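Local coordinates for cytochrome c-555 (Chlorobium tepidum, PDB 4J20), which carries electrons through a single covalently bound heme of low redox potential, although its role in green-bacterial photosynthesis is not established, at residues Y3-K9 / G77-Y82. The protein carries 2 engineered substitutions. Coordinates in Å, arbitrary orientation, origin at the centre of the assembly. Residues are numbered along the deposited sequence.
Sequences YDAAAGK and GNAVAY. With HEB (heme b/c), chain I.
The crossing of N- and C-terminal helices characteristic of the class I cytochrome c fold is formed here by helices 5-15 and 73-85. The axes of 5-9 and 77-82 approach to 6.9 Å at a signed angle of -102°, with CA-CA distances of 4.0 Å for G8-A79 and 4.4 Å for A5-Y82. G8 permits this: an ideal CB there would lie 2.0 Å from N78 O, whereas G8 CA makes a CA-H...O contact to it at 3.5 Å. Y3 (phi/psi -67/148) and D4 (-124/87) precede the helix; D4 is the N-cap, its OD1 (chi1 t) accepting from A7 N at 3.0 Å. N78, chi1 m, receives D4 N on OD1 at 2.8 Å and 169°, tying the helix start to the other helix. A81 CB packs 3.7 Å from Y3 CB and 4.0 Å from A5 CB. Y82, chi1 t, has K9 CG over its ring face, a CH-pi contact 4.0 Å from the centroid; K9, t through chi3 and m at chi4, ends in a salt bridge to D13. Y12 also meets the Y82 ring. On the heme side, A79 CB and V80 CG2 reach HEB CMB at 3.8 and 3.7 Å, while Y3 and V80 both touch helix 44-53.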
ATOM      1  N   TYR A   3      -3.163   9.855   9.256  1.00 16.89           N
ATOM      2  CA  TYR A   3      -2.088   8.938   8.870  1.00 14.95           C
ATOM      3  C   TYR A   3      -0.738   9.400   9.424  1.00 18.11           C
ATOM      4  O   TYR A   3      -0.459  10.581   9.547  1.00 18.87           O
ATOM      5  CB  TYR A   3      -2.001   8.864   7.365  1.00 17.24           C
ATOM      6  CG  TYR A   3      -3.261   8.340   6.759  1.00 18.29           C
ATOM      7  CD1 TYR A   3      -3.723   7.086   7.086  1.00 18.02           C
ATOM      8  CD2 TYR A   3      -4.034   9.138   5.902  1.00 17.66           C
ATOM      9  CE1 TYR A   3      -4.920   6.625   6.597  1.00 19.78           C
ATOM     10  CE2 TYR A   3      -5.251   8.675   5.383  1.00 18.48           C
ATOM     11  CZ  TYR A   3      -5.684   7.429   5.748  1.00 20.23           C
ATOM     12  OH  TYR A   3      -6.859   6.936   5.241  1.00 23.03           O
ATOM     13  N   ASP A   4       0.109   8.420   9.732  1.00 15.27           N
ATOM     14  CA  ASP A   4       1.454   8.667  10.196  1.00 15.05           C
ATOM     15  C   ASP A   4       2.380   7.905   9.248  1.00 13.57           C
ATOM     16  O   ASP A   4       2.699   6.728   9.468  1.00 12.87           O
ATOM     17  CB  ASP A   4       1.594   8.171  11.645  1.00 14.66           C
ATOM     18  CG  ASP A   4       2.930   8.490  12.254  1.00 16.03           C
ATOM     19  OD1 ASP A   4       3.912   8.790  11.531  1.00 16.30           O
ATOM     20  OD2 ASP A   4       3.013   8.390  13.500  1.00 17.14           O
ATOM     21  N   ALA A   5       2.759   8.541   8.141  1.00 12.69           N
ATOM     22  CA  ALA A   5       3.568   7.893   7.132  1.00 12.97           C
ATOM     23  C   ALA A   5       4.955   7.525   7.651  1.00 12.71           C
ATOM     24  O   ALA A   5       5.493   6.486   7.237  1.00 13.69           O
ATOM     25  CB  ALA A   5       3.727   8.795   5.919  1.00 13.97           C
ATOM     26  N   ALA A   6       5.500   8.296   8.579  1.00 12.91           N
ATOM     27  CA  ALA A   6       6.802   7.962   9.127  1.00 13.03           C
ATOM     28  C   ALA A   6       6.736   6.664   9.944  1.00 12.80           C
ATOM     29  O   ALA A   6       7.580   5.779   9.772  1.00 13.82           O
ATOM     30  CB  ALA A   6       7.374   9.097   9.948  1.00 14.85           C
ATOM     31  N   ALA A   7       5.729   6.536  10.816  1.00 12.69           N
ATOM     32  CA  ALA A   7       5.540   5.264  11.535  1.00 12.57           C
ATOM     33  C   ALA A   7       5.182   4.184  10.523  1.00 12.41           C
ATOM     34  O   ALA A   7       5.620   3.014  10.668  1.00 13.88           O
ATOM     35  CB  ALA A   7       4.459   5.396  12.494  1.00 15.05           C
ATOM     36  N   GLY A   8       4.493   4.549   9.440  1.00 12.14           N
ATOM     37  CA  GLY A   8       4.119   3.604   8.402  1.00 13.14           C
ATOM     38  C   GLY A   8       5.307   2.970   7.733  1.00 12.71           C
ATOM     39  O   GLY A   8       5.177   1.820   7.238  1.00 13.48           O
ATOM     40  N   LYS A   9       6.449   3.631   7.667  1.00 12.45           N
ATOM     41  CA  LYS A   9       7.599   3.056   6.983  1.00 12.86           C
ATOM     42  C   LYS A   9       8.053   1.777   7.638  1.00 13.63           C
ATOM     43  O   LYS A   9       8.477   0.859   6.919  1.00 12.84           O
ATOM     44  CB  LYS A   9       8.749   4.034   6.958  1.00 13.54           C
ATOM     45  CG  LYS A   9       9.894   3.531   6.062  1.00 14.76           C
ATOM     46  CD  LYS A   9      10.999   4.544   5.950  1.00 16.40           C
ATOM     47  CE  LYS A   9      12.213   3.972   5.203  1.00 18.95           C
ATOM     48  NZ  LYS A   9      12.929   3.025   6.088  1.00 20.63           N
ATOM     49  N   GLY A  77      -2.781   1.356   7.044  1.00 11.92           N
ATOM     50  CA  GLY A  77      -3.060   2.627   6.444  1.00 12.18           C
ATOM     51  C   GLY A  77      -1.854   3.569   6.509  1.00 11.29           C
ATOM     52  O   GLY A  77      -1.612   4.369   5.599  1.00 11.21           O
ATOM     53  N   ASN A  78      -1.069   3.498   7.587  1.00 11.20           N
ATOM     54  CA  ASN A  78       0.141   4.297   7.688  1.00 10.55           C
ATOM     55  C   ASN A  78       1.149   3.897   6.619  1.00 10.27           C
ATOM     56  O   ASN A  78       1.834   4.747   6.031  1.00 10.51           O
ATOM     57  CB  ASN A  78       0.770   4.238   9.083  1.00 11.71           C
ATOM     58  CG  ASN A  78      -0.056   4.958  10.114  1.00 13.87           C
ATOM     59  OD1 ASN A  78      -0.871   5.808   9.790  1.00 16.61           O
ATOM     60  ND2 ASN A  78       0.152   4.625  11.372  1.00 15.65           N
ATOM     61  N   ALA A  79       1.250   2.586   6.358  1.00 10.03           N
ATOM     62  CA  ALA A  79       2.105   2.097   5.274  1.00  9.66           C
ATOM     63  C   ALA A  79       1.617   2.603   3.916  1.00 10.02           C
ATOM     64  O   ALA A  79       2.442   3.001   3.069  1.00 10.63           O
ATOM     65  CB  ALA A  79       2.177   0.592   5.298  1.00 11.56           C
ATOM     66  N   VAL A  80       0.299   2.629   3.694  1.00 10.04           N
ATOM     67  CA  VAL A  80      -0.223   3.173   2.442  1.00 10.67           C
ATOM     68  C   VAL A  80       0.183   4.630   2.318  1.00 10.64           C
ATOM     69  O   VAL A  80       0.606   5.101   1.253  1.00 10.40           O
ATOM     70  CB  VAL A  80      -1.777   3.013   2.360  1.00  9.62           C
ATOM     71  CG1 VAL A  80      -2.311   3.721   1.112  1.00 11.77           C
ATOM     72  CG2 VAL A  80      -2.200   1.539   2.360  1.00 10.14           C
ATOM     73  N   ALA A  81       0.077   5.394   3.407  1.00 10.63           N
ATOM     74  CA  ALA A  81       0.439   6.816   3.392  1.00 11.08           C
ATOM     75  C   ALA A  81       1.890   6.992   3.009  1.00 10.93           C
ATOM     76  O   ALA A  81       2.231   7.888   2.242  1.00 11.51           O
ATOM     77  CB  ALA A  81       0.144   7.462   4.744  1.00 11.97           C
ATOM     78  N   TYR A  82       2.751   6.124   3.556  1.00 11.28           N
ATOM     79  CA  TYR A  82       4.140   6.170   3.167  1.00 10.98           C
ATOM     80  C   TYR A  82       4.325   5.906   1.673  1.00 10.67           C
ATOM     81  O   TYR A  82       5.008   6.650   0.966  1.00 11.54           O
ATOM     82  CB  TYR A  82       4.940   5.157   3.991  1.00 12.06           C
ATOM     83  CG  TYR A  82       6.377   5.104   3.576  1.00 11.66           C
ATOM     84  CD1 TYR A  82       7.249   6.130   3.900  1.00 13.92           C
ATOM     85  CD2 TYR A  82       6.843   4.070   2.790  1.00 13.40           C
ATOM     86  CE1 TYR A  82       8.562   6.106   3.471  1.00 16.10           C
ATOM     87  CE2 TYR A  82       8.189   4.069   2.321  1.00 15.95           C
ATOM     88  CZ  TYR A  82       9.013   5.072   2.704  1.00 16.75           C
ATOM     89  OH  TYR A  82      10.346   5.048   2.282  1.00 20.90           O
TER
HETATM   90 FE   HEB I 107      -0.063  -4.274  -2.122  1.00  9.31          FE
HETATM   91  CHA HEB I 107      -1.876  -3.000  -4.699  1.00  9.41           C
HETATM   92  CHB HEB I 107      -0.675  -1.441  -0.288  1.00  8.32           C
HETATM   93  CHC HEB I 107       1.595  -5.610   0.520  1.00 10.13           C
HETATM   94  CHD HEB I 107       0.792  -6.966  -4.023  1.00 10.48           C
HETATM   95  NA  HEB I 107      -1.094  -2.571  -2.424  1.00  8.96           N
HETATM   96  C1A HEB I 107      -1.764  -2.201  -3.593  1.00  9.09           C
HETATM   97  C2A HEB I 107      -2.292  -0.876  -3.411  1.00  9.23           C
HETATM   98  C3A HEB I 107      -1.930  -0.452  -2.205  1.00  8.49           C
HETATM   99  C4A HEB I 107      -1.184  -1.496  -1.576  1.00  8.64           C
HETATM  100  CMA HEB I 107      -2.245   0.886  -1.553  1.00 10.21           C
HETATM  101  CAA HEB I 107      -3.072  -0.123  -4.489  1.00 10.28           C
HETATM  102  CBA HEB I 107      -4.576  -0.141  -4.202  1.00 10.69           C
HETATM  103  CGA HEB I 107      -5.426   0.504  -5.269  1.00 11.49           C
HETATM  104  O1A HEB I 107      -4.922   0.887  -6.365  1.00 12.14           O
HETATM  105  O2A HEB I 107      -6.656   0.578  -5.017  1.00 14.43           O
HETATM  106  NB  HEB I 107       0.389  -3.651  -0.263  1.00  9.52           N
HETATM  107  C1B HEB I 107       0.011  -2.452   0.337  1.00  8.56           C
HETATM  108  C2B HEB I 107       0.414  -2.445   1.712  1.00  8.92           C
HETATM  109  C3B HEB I 107       1.071  -3.596   1.938  1.00  9.53           C
HETATM  110  C4B HEB I 107       1.053  -4.380   0.725  1.00  8.64           C
HETATM  111  CMB HEB I 107       0.190  -1.253   2.607  1.00  9.90           C
HETATM  112  CAB HEB I 107       1.728  -4.103   3.198  1.00  9.70           C
HETATM  113  CBB HEB I 107       0.802  -4.060   4.424  1.00 11.50           C
HETATM  114  NC  HEB I 107       1.006  -5.935  -1.846  1.00  9.71           N
HETATM  115  C1C HEB I 107       1.595  -6.325  -0.654  1.00  9.20           C
HETATM  116  C2C HEB I 107       2.232  -7.608  -0.823  1.00  9.88           C
HETATM  117  C3C HEB I 107       2.062  -7.955  -2.104  1.00 10.14           C
HETATM  118  C4C HEB I 107       1.265  -6.964  -2.739  1.00  9.54           C
HETATM  119  CMC HEB I 107       3.059  -8.277   0.275  1.00 11.44           C
HETATM  120  CAC HEB I 107       2.605  -9.176  -2.839  1.00 11.46           C
HETATM  121  CBC HEB I 107       2.228 -10.542  -2.269  1.00 12.42           C
HETATM  122  ND  HEB I 107      -0.479  -4.868  -4.000  1.00  9.70           N
HETATM  123  C1D HEB I 107      -0.030  -6.038  -4.601  1.00  9.48           C
HETATM  124  C2D HEB I 107      -0.486  -6.113  -5.946  1.00  9.64           C
HETATM  125  C3D HEB I 107      -1.285  -4.927  -6.155  1.00 10.87           C
HETATM  126  C4D HEB I 107      -1.241  -4.195  -4.918  1.00  9.97           C
HETATM  127  CMD HEB I 107      -0.238  -7.196  -6.966  1.00 11.27           C
HETATM  128  CAD HEB I 107      -1.997  -4.505  -7.428  1.00 11.13           C
HETATM  129  CBD HEB I 107      -3.407  -5.119  -7.589  1.00 12.31           C
HETATM  130  CGD HEB I 107      -4.048  -4.640  -8.832  1.00 13.08           C
HETATM  131  O1D HEB I 107      -4.286  -3.426  -8.936  1.00 15.70           O
HETATM  132  O2D HEB I 107      -4.277  -5.411  -9.733  1.00 15.01           O